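Local coordinates for putative transcriptional regulator (Streptomyces coelicolor A3, PDB 2PQQ), which probably binds cAMP and DNA as a transcription factor, this chain being its N-terminal cyclic nucleotide-binding domain, at residues A[57-62]-A[70-75]; A[39-44]-A[92-97]; A[52-57]-A[98-103]. All coordinates share one frame; numbering follows the deposited sequence.

Contact 1 of 3, residues A[57-62]-A[70-75]; sequences VKLHRT and MLAVVG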
loop_
_atom_site.group_PDB
_atom_site.type_symbol
_atom_site.label_atom_id
_atom_site.label_comp_id
_atom_site.label_asym_id
_atom_site.label_seq_id
_atom_site.Cartn_x
_atom_site.Cartn_y
_atom_site.Cartn_z
ATOM N N VAL A 57 -13.431 -21.900 -6.767
ATOM C CA VAL A 57 -13.713 -20.876 -7.755
ATOM C C VAL A 57 -12.403 -20.173 -8.147
ATOM O O VAL A 57 -11.719 -19.599 -7.299
ATOM C CB VAL A 57 -14.706 -19.818 -7.205
ATOM C CG1 VAL A 57 -14.958 -18.746 -8.225
ATOM C CG2 VAL A 57 -16.022 -20.475 -6.805
ATOM N N LYS A 58 -12.060 -20.218 -9.436
ATOM C CA LYS A 58 -10.921 -19.463 -9.949
ATOM C C LYS A 58 -11.372 -18.055 -10.341
ATOM O O LYS A 58 -12.320 -17.903 -11.103
ATOM C CB LYS A 58 -10.315 -20.165 -11.174
ATOM C CG LYS A 58 -9.200 -19.395 -11.846
ATOM C CD LYS A 58 -9.034 -19.874 -13.275
ATOM C CE LYS A 58 -8.323 -18.836 -14.110
ATOM N NZ LYS A 58 -6.876 -19.104 -14.312
ATOM N N LEU A 59 -10.704 -17.039 -9.810
ATOM C CA LEU A 59 -10.953 -15.666 -10.231
ATOM C C LEU A 59 -9.933 -15.276 -11.309
ATOM O O LEU A 59 -8.751 -15.596 -11.173
ATOM C CB LEU A 59 -10.901 -14.706 -9.035
ATOM C CG LEU A 59 -12.012 -14.795 -7.978
ATOM C CD1 LEU A 59 -11.668 -13.942 -6.783
ATOM C CD2 LEU A 59 -13.335 -14.351 -8.561
ATOM N N HIS A 60 -10.403 -14.656 -12.400
ATOM C CA HIS A 60 -9.517 -14.243 -13.515
ATOM C C HIS A 60 -9.969 -12.946 -14.222
ATOM O O HIS A 60 -11.146 -12.571 -14.182
ATOM C CB HIS A 60 -9.297 -15.380 -14.529
ATOM C CG HIS A 60 -10.563 -16.016 -15.009
ATOM N ND1 HIS A 60 -11.191 -15.641 -16.178
ATOM C CD2 HIS A 60 -11.340 -16.980 -14.458
ATOM C CE1 HIS A 60 -12.288 -16.357 -16.336
ATOM N NE2 HIS A 60 -12.410 -17.167 -15.299
ATOM N N ARG A 61 -9.015 -12.298 -14.896
ATOM C CA ARG A 61 -9.190 -10.968 -15.476
ATOM C C ARG A 61 -8.593 -10.950 -16.892
ATOM O O ARG A 61 -7.582 -11.615 -17.158
ATOM C CB ARG A 61 -8.514 -9.938 -14.562
ATOM C CG ARG A 61 -8.689 -8.470 -14.944
ATOM C CD ARG A 61 -8.201 -7.546 -13.816
ATOM N NE ARG A 61 -8.937 -7.763 -12.568
ATOM C CZ ARG A 61 -8.433 -7.596 -11.345
ATOM N NH1 ARG A 61 -7.175 -7.211 -11.182
ATOM N NH2 ARG A 61 -9.189 -7.836 -10.280
ATOM N N THR A 62 -9.228 -10.213 -17.803
ATOM C CA THR A 62 -8.837 -10.241 -19.204
ATOM C C THR A 62 -7.599 -9.386 -19.443
ATOM O O THR A 62 -7.595 -8.191 -19.147
ATOM C CB THR A 62 -9.980 -9.787 -20.132
ATOM O OG1 THR A 62 -11.180 -10.494 -19.795
ATOM C CG2 THR A 62 -9.625 -10.048 -21.610
HETATM N N MSE A 70 -4.970 -15.601 -14.415
HETATM C CA MSE A 70 -5.346 -16.137 -13.113
HETATM C C MSE A 70 -5.096 -15.109 -12.003
HETATM O O MSE A 70 -4.034 -14.504 -11.925
HETATM C CB MSE A 70 -4.571 -17.442 -12.852
HETATM C CG MSE A 70 -5.057 -18.286 -11.666
HETATM SE SE MSE A 70 -4.536 -17.459 -9.989
HETATM C CE MSE A 70 -4.477 -18.976 -8.795
ATOM N N LEU A 71 -6.088 -14.932 -11.137
ATOM C CA LEU A 71 -6.017 -13.946 -10.063
ATOM C C LEU A 71 -6.002 -14.580 -8.666
ATOM O O LEU A 71 -5.256 -14.144 -7.785
ATOM C CB LEU A 71 -7.201 -12.995 -10.201
ATOM C CG LEU A 71 -7.044 -11.548 -9.777
ATOM C CD1 LEU A 71 -7.660 -10.710 -10.869
ATOM C CD2 LEU A 71 -7.719 -11.308 -8.434
ATOM N N ALA A 72 -6.836 -15.603 -8.471
ATOM C CA ALA A 72 -6.923 -16.348 -7.211
ATOM C C ALA A 72 -7.670 -17.659 -7.423
ATOM O O ALA A 72 -8.396 -17.813 -8.408
ATOM C CB ALA A 72 -7.625 -15.504 -6.134
ATOM N N VAL A 73 -7.480 -18.606 -6.512
ATOM C CA VAL A 73 -8.347 -19.789 -6.430
ATOM C C VAL A 73 -8.961 -19.807 -5.033
ATOM O O VAL A 73 -8.251 -19.899 -4.026
ATOM C CB VAL A 73 -7.612 -21.126 -6.729
ATOM C CG1 VAL A 73 -8.533 -22.318 -6.454
ATOM C CG2 VAL A 73 -7.131 -21.171 -8.172
ATOM N N VAL A 74 -10.282 -19.714 -4.977
ATOM C CA VAL A 74 -10.977 -19.526 -3.715
ATOM C C VAL A 74 -11.689 -20.806 -3.320
ATOM O O VAL A 74 -12.483 -21.342 -4.094
ATOM C CB VAL A 74 -11.988 -18.348 -3.798
ATOM C CG1 VAL A 74 -12.718 -18.155 -2.463
ATOM C CG2 VAL A 74 -11.301 -17.061 -4.240
ATOM N N GLY A 75 -11.403 -21.301 -2.116
ATOM C CA GLY A 75 -12.012 -22.536 -1.632
ATOM C C GLY A 75 -12.833 -22.374 -0.365
ATOM O O GLY A 75 -13.136 -21.252 0.045
#

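Contact 2 of 3, residues A[39-44]-A[92-97]; sequences LFHEGD and TATGTA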
loop_
_atom_site.group_PDB
_atom_site.type_symbol
_atom_site.label_atom_id
_atom_site.label_comp_id
_atom_site.label_asym_id
_atom_site.label_seq_id
_atom_site.Cartn_x
_atom_site.Cartn_y
_atom_site.Cartn_z
ATOM N N LEU A 39 -19.629 -17.766 -11.929
ATOM C CA LEU A 39 -20.299 -17.079 -10.819
ATOM C C LEU A 39 -20.736 -15.658 -11.204
ATOM O O LEU A 39 -21.868 -15.209 -10.916
ATOM C CB LEU A 39 -19.357 -17.007 -9.607
ATOM C CG LEU A 39 -19.899 -16.416 -8.310
ATOM C CD1 LEU A 39 -21.098 -17.226 -7.831
ATOM C CD2 LEU A 39 -18.813 -16.404 -7.247
ATOM N N PHE A 40 -19.798 -14.917 -11.760
ATOM C CA PHE A 40 -20.104 -13.635 -12.355
ATOM C C PHE A 40 -19.042 -13.327 -13.384
ATOM O O PHE A 40 -17.986 -13.953 -13.393
ATOM C CB PHE A 40 -20.230 -12.498 -11.298
ATOM C CG PHE A 40 -19.066 -12.430 -10.312
ATOM C CD1 PHE A 40 -19.242 -12.818 -8.985
ATOM C CD2 PHE A 40 -17.808 -11.982 -10.717
ATOM C CE1 PHE A 40 -18.184 -12.736 -8.067
ATOM C CE2 PHE A 40 -16.754 -11.909 -9.822
ATOM C CZ PHE A 40 -16.929 -12.304 -8.497
ATOM N N HIS A 41 -19.337 -12.382 -14.272
ATOM C CA HIS A 41 -18.393 -11.980 -15.304
ATOM C C HIS A 41 -17.750 -10.671 -14.929
ATOM O O HIS A 41 -18.421 -9.796 -14.401
ATOM C CB HIS A 41 -19.115 -11.788 -16.639
ATOM C CG HIS A 41 -19.497 -13.071 -17.307
ATOM N ND1 HIS A 41 -20.738 -13.651 -17.151
ATOM C CD2 HIS A 41 -18.793 -13.899 -18.113
ATOM C CE1 HIS A 41 -20.794 -14.766 -17.856
ATOM N NE2 HIS A 41 -19.621 -14.947 -18.441
ATOM N N GLU A 42 -16.470 -10.504 -15.241
ATOM C CA GLU A 42 -15.834 -9.195 -15.072
ATOM C C GLU A 42 -16.643 -8.108 -15.795
ATOM O O GLU A 42 -17.080 -8.298 -16.944
ATOM C CB GLU A 42 -14.396 -9.244 -15.582
ATOM C CG GLU A 42 -13.607 -7.965 -15.398
ATOM C CD GLU A 42 -12.259 -8.009 -16.080
ATOM O OE1 GLU A 42 -11.836 -9.090 -16.584
ATOM O OE2 GLU A 42 -11.623 -6.944 -16.128
ATOM N N GLY A 43 -16.864 -6.987 -15.110
ATOM C CA GLY A 43 -17.714 -5.918 -15.635
ATOM C C GLY A 43 -19.184 -5.948 -15.213
ATOM O O GLY A 43 -19.860 -4.913 -15.271
ATOM N N ASP A 44 -19.678 -7.123 -14.816
ATOM C CA ASP A 44 -21.033 -7.290 -14.287
ATOM C C ASP A 44 -21.289 -6.374 -13.090
ATOM O O ASP A 44 -20.391 -6.162 -12.266
ATOM C CB ASP A 44 -21.237 -8.725 -13.786
ATOM C CG ASP A 44 -21.572 -9.722 -14.894
ATOM O OD1 ASP A 44 -21.715 -9.325 -16.075
ATOM O OD2 ASP A 44 -21.705 -10.922 -14.540
ATOM N N THR A 92 -14.498 -6.801 -10.932
ATOM C CA THR A 92 -13.154 -6.570 -11.473
ATOM C C THR A 92 -12.558 -7.891 -11.973
ATOM O O THR A 92 -11.510 -7.903 -12.614
ATOM C CB THR A 92 -12.226 -5.955 -10.403
ATOM O OG1 THR A 92 -12.278 -6.760 -9.224
ATOM C CG2 THR A 92 -12.665 -4.551 -10.034
ATOM N N ALA A 93 -13.253 -8.991 -11.703
ATOM C CA ALA A 93 -12.842 -10.309 -12.176
ATOM C C ALA A 93 -14.017 -11.217 -12.587
ATOM O O ALA A 93 -15.167 -10.974 -12.213
ATOM C CB ALA A 93 -11.996 -11.001 -11.112
ATOM N N THR A 94 -13.708 -12.257 -13.372
ATOM C CA THR A 94 -14.645 -13.342 -13.648
ATOM C C THR A 94 -14.357 -14.495 -12.683
ATOM O O THR A 94 -13.211 -14.812 -12.420
ATOM C CB THR A 94 -14.530 -13.816 -15.119
ATOM O OG1 THR A 94 -14.893 -12.729 -15.976
ATOM C CG2 THR A 94 -15.467 -15.000 -15.399
ATOM N N GLY A 95 -15.409 -15.084 -12.128
ATOM C CA GLY A 95 -15.270 -16.205 -11.233
ATOM C C GLY A 95 -15.823 -17.403 -11.955
ATOM O O GLY A 95 -16.967 -17.389 -12.389
ATOM N N THR A 96 -14.982 -18.419 -12.111
ATOM C CA THR A 96 -15.334 -19.635 -12.824
ATOM C C THR A 96 -15.185 -20.856 -11.902
ATOM O O THR A 96 -14.165 -21.043 -11.270
ATOM C CB THR A 96 -14.476 -19.772 -14.085
ATOM O OG1 THR A 96 -14.725 -18.637 -14.924
ATOM C CG2 THR A 96 -14.796 -21.052 -14.859
ATOM N N ALA A 97 -16.238 -21.652 -11.816
ATOM C CA ALA A 97 -16.248 -22.842 -10.987
ATOM C C ALA A 97 -15.276 -23.861 -11.587
ATOM O O ALA A 97 -15.360 -24.204 -12.775
ATOM C CB ALA A 97 -17.666 -23.429 -10.904
#

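Contact 3 of 3, residues A[52-57]-A[98-103]; sequences VTEGKV and LTEVKL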
loop_
_atom_site.group_PDB
_atom_site.type_symbol
_atom_site.label_atom_id
_atom_site.label_comp_id
_atom_site.label_asym_id
_atom_site.label_seq_id
_atom_site.Cartn_x
_atom_site.Cartn_y
_atom_site.Cartn_z
ATOM N N VAL A 52 -17.496 -19.206 0.015
ATOM C CA VAL A 52 -17.503 -20.529 -0.606
ATOM C C VAL A 52 -17.638 -21.569 0.514
ATOM O O VAL A 52 -16.861 -21.544 1.478
ATOM C CB VAL A 52 -16.187 -20.804 -1.424
ATOM C CG1 VAL A 52 -16.118 -22.255 -1.878
ATOM C CG2 VAL A 52 -16.103 -19.897 -2.615
ATOM N N THR A 53 -18.576 -22.504 0.383
ATOM C CA THR A 53 -18.688 -23.568 1.390
ATOM C C THR A 53 -18.172 -24.946 0.909
ATOM O O THR A 53 -17.873 -25.827 1.725
ATOM C CB THR A 53 -20.112 -23.663 1.975
ATOM O OG1 THR A 53 -21.015 -24.105 0.963
ATOM C CG2 THR A 53 -20.583 -22.280 2.469
ATOM N N GLU A 54 -18.072 -25.123 -0.402
ATOM C CA GLU A 54 -17.399 -26.299 -0.978
ATOM C C GLU A 54 -17.045 -26.047 -2.433
ATOM O O GLU A 54 -17.721 -25.268 -3.123
ATOM C CB GLU A 54 -18.234 -27.582 -0.847
ATOM C CG GLU A 54 -19.614 -27.557 -1.488
ATOM C CD GLU A 54 -20.417 -28.833 -1.196
ATOM O OE1 GLU A 54 -20.800 -29.064 -0.020
ATOM O OE2 GLU A 54 -20.677 -29.602 -2.148
ATOM N N GLY A 55 -15.979 -26.701 -2.878
ATOM C CA GLY A 55 -15.483 -26.557 -4.238
ATOM C C GLY A 55 -14.501 -25.408 -4.346
ATOM O O GLY A 55 -14.158 -24.768 -3.350
ATOM N N LYS A 56 -14.054 -25.152 -5.571
ATOM C CA LYS A 56 -13.085 -24.108 -5.859
ATOM C C LYS A 56 -13.588 -23.206 -6.977
ATOM O O LYS A 56 -14.094 -23.691 -7.996
ATOM C CB LYS A 56 -11.756 -24.749 -6.280
ATOM C CG LYS A 56 -11.155 -25.627 -5.187
ATOM C CD LYS A 56 -9.880 -26.345 -5.630
ATOM C CE LYS A 56 -9.263 -27.060 -4.439
ATOM N NZ LYS A 56 -9.573 -26.319 -3.164
ATOM N N VAL A 57 -13.431 -21.900 -6.767
ATOM C CA VAL A 57 -13.713 -20.876 -7.755
ATOM C C VAL A 57 -12.403 -20.173 -8.147
ATOM O O VAL A 57 -11.719 -19.599 -7.299
ATOM C CB VAL A 57 -14.706 -19.818 -7.205
ATOM C CG1 VAL A 57 -14.958 -18.746 -8.225
ATOM C CG2 VAL A 57 -16.022 -20.475 -6.805
ATOM N N LEU A 98 -14.333 -24.324 -10.784
ATOM C CA LEU A 98 -13.419 -25.383 -11.239
ATOM C C LEU A 98 -13.945 -26.761 -10.921
ATOM O O LEU A 98 -13.460 -27.781 -11.465
ATOM C CB LEU A 98 -12.050 -25.224 -10.595
ATOM C CG LEU A 98 -11.347 -23.942 -10.978
ATOM C CD1 LEU A 98 -10.197 -23.683 -9.987
ATOM C CD2 LEU A 98 -10.863 -24.018 -12.436
ATOM N N THR A 99 -14.921 -26.795 -10.018
ATOM C CA THR A 99 -15.527 -28.037 -9.550
ATOM C C THR A 99 -17.008 -27.760 -9.327
ATOM O O THR A 99 -17.508 -26.678 -9.657
ATOM C CB THR A 99 -14.927 -28.473 -8.188
ATOM O OG1 THR A 99 -15.133 -27.426 -7.233
ATOM C CG2 THR A 99 -13.443 -28.730 -8.289
ATOM N N GLU A 100 -17.718 -28.743 -8.784
ATOM C CA GLU A 100 -18.995 -28.486 -8.146
ATOM C C GLU A 100 -18.715 -27.495 -7.021
ATOM O O GLU A 100 -17.822 -27.715 -6.205
ATOM C CB GLU A 100 -19.582 -29.770 -7.561
ATOM C CG GLU A 100 -20.961 -29.572 -6.946
ATOM C CD GLU A 100 -21.068 -30.133 -5.547
ATOM O OE1 GLU A 100 -21.178 -31.376 -5.389
ATOM O OE2 GLU A 100 -21.063 -29.320 -4.598
ATOM N N VAL A 101 -19.448 -26.389 -7.003
ATOM C CA VAL A 101 -19.267 -25.381 -5.966
ATOM C C VAL A 101 -20.601 -25.053 -5.290
ATOM O O VAL A 101 -21.640 -24.974 -5.946
ATOM C CB VAL A 101 -18.658 -24.057 -6.527
ATOM C CG1 VAL A 101 -18.389 -23.053 -5.402
ATOM C CG2 VAL A 101 -17.355 -24.333 -7.307
ATOM N N LYS A 102 -20.553 -24.863 -3.979
ATOM C CA LYS A 102 -21.667 -24.284 -3.241
ATOM C C LYS A 102 -21.148 -23.064 -2.503
ATOM O O LYS A 102 -19.991 -23.046 -2.032
ATOM C CB LYS A 102 -22.270 -25.294 -2.267
ATOM C CG LYS A 102 -23.056 -26.409 -2.942
ATOM C CD LYS A 102 -23.616 -27.408 -1.923
ATOM C CE LYS A 102 -24.020 -28.729 -2.568
ATOM N NZ LYS A 102 -25.125 -28.576 -3.580
ATOM N N LEU A 103 -21.993 -22.033 -2.453
ATOM C CA LEU A 103 -21.667 -20.762 -1.820
ATOM C C LEU A 103 -22.877 -20.238 -1.046
ATOM O O LEU A 103 -24.018 -20.609 -1.338
ATOM C CB LEU A 103 -21.284 -19.689 -2.857
ATOM C CG LEU A 103 -20.388 -20.006 -4.062
ATOM C CD1 LEU A 103 -21.246 -20.216 -5.280
ATOM C CD2 LEU A 103 -19.440 -18.864 -4.307
#

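Contact 1 of 3, residues A[57-62]-A[70-75]
V57 and V74 form the antiparallel hydrogen-bonded pair at one end of this hairpin. V57 N donates to V74 O at 2.9 Å, and V74 N returns the bond to V57 O at 2.7 Å. L59 N donates to A72 O. Both L71 and A72 face L59, a classic beta bulge. L59 O takes L71 N at 2.7 Å and A72 N more weakly at 3.3 Å.

The apolar contacts centre on L59. Its CD1 rests on V74 CG2 at 4.0 Å and also nears A72 CB.

A methyl meets a charged group at R61. L71 CD1 sits over the centre of the guanidinium, 3.2 Å from CZ of R61. R61 NE is bonded to T92 O, which is likely to limit rotation of the flat group.

On the face of K58, V73 and H60, K58 bends at its last torsion (chi4 100°). This places NZ 3.2 Å from CB of M70, a selenomethionine, and the two side chains cross obliquely. An alanine in place of K58 would probably leave CB and CG of M70 without this cover.

M70 meets M70 of the third subunit. Strand 94-97 runs on the other edge of strand 57-62, while I80 of strand 79-80 packs on V57, L59 and V74.

Contact 2 of 3, residues A[39-44]-A[92-97]
L39 N donates to G95 O at 2.7 Å, the shortest hydrogen bond of this contact. The bond is bent, with an angle of 143° at the hydrogen. Further on, G95 N donates to F40 O at 3.1 Å. These two bonds tie L39 and F40 to G95 of strand 94-97.

T94 supplies the next link. Its OG1 accepts E42 N at 2.8 Å, and the bond is nearly straight at 171°. OG1 stands anti to the carbonyl carbon of T94, beside the backbone N. The methyl CG2 meets F40 O instead, with T94 CG2 3.4 Å from that oxygen.

The chain then reverses in a type II beta turn from H41 to D44. The turn closes through D44 N to H41 O. The D44 carboxylate adds a second tie, for its OD2 accepts H41 N at 2.8 Å, met from above the carboxylate plane. The turn and its partner belong to the beta roll of a cyclic nucleotide-binding domain, in the cupin clan. R91, T92 and A93 resemble the Arg-Ser/Thr-Ala end of the phosphate-binding cassette of CRP relatives, and the segment is consistent with that region.

The F40 ring turns its edge to A93 O, which lies in the ring plane 3.0 Å from CE2 of F40. Its CG takes the crowded position between backbone N and carbonyl carbon (chi1 50°). R91 makes a cation-pi contact with the same ring, and Y50, L59 and I80 pack on it.

E42 is extended beyond CG and passes beside T92 O, with E42 CG 3.5 Å from that oxygen. Its OE1 accepts T62 N, while G148 of the second subunit packs on T92 and A93.

Contact 3 of 3, residues A[52-57]-A[98-103]
Two acidic side chains meet here: OE2 of E54 lies 2.5 Å from OE2 of E100. They flank a classic beta bulge in the beta roll, where T53 and E54 both face K102. The two carboxylate planes are nearly coplanar, 27° apart. E54 CG lies between its backbone N and carbonyl carbon (chi1 58°), which sets it beside K102 CB. From there the K102 side chain runs in the same direction as E54, its CE 3.5 Å from OE2 of E54. K102 NZ stays 4.8 Å from E54 OE2.

In the bulge, K102 O accepts T53 N at 2.9 Å and E54 N at 3.3 Å, both from the same face of its carbonyl plane. K102 N donates back to E54 O.

G55 CA lies against E100 O and T99 OG1, where a CB would clash. T99 OG1 accepts K56 N across the contact at 3.0 Å, and donates within its own segment to E100 O. L98 N closes the end on K56 O.

L33 of strand 29-33 packs against V101 and L103. On this apolar side, V52 CG2 touches L103 CD2 at 3.9 Å. The V57 and V101 side chains cross at about a right angle, with V57 CG2 3.8 Å from V101 CG1.

Contacts 1 and 2 share one four-stranded sheet, in which strands 57-62 and 94-97 are neighbours. H60 O and T94 N join them through the backbone. Contact 3 ties strand 45-54 to strand 101-107 in the other sheet and shares V57 with contact 1. All three are partly buried. Contact 1 has the fullest ladder of strand bonds, though a bulge breaks it. Contacts 1 and 3 both carry a classic bulge. Contact 2 has fewer strand bonds and relies on a threonine hydroxyl and a turn. Contact 3 adds close acidic groups at the surface. L39 and L103 meet between contacts 2 and 3. Contacts 1 and 2 reach the second subunit, but no other chain touches contact 3.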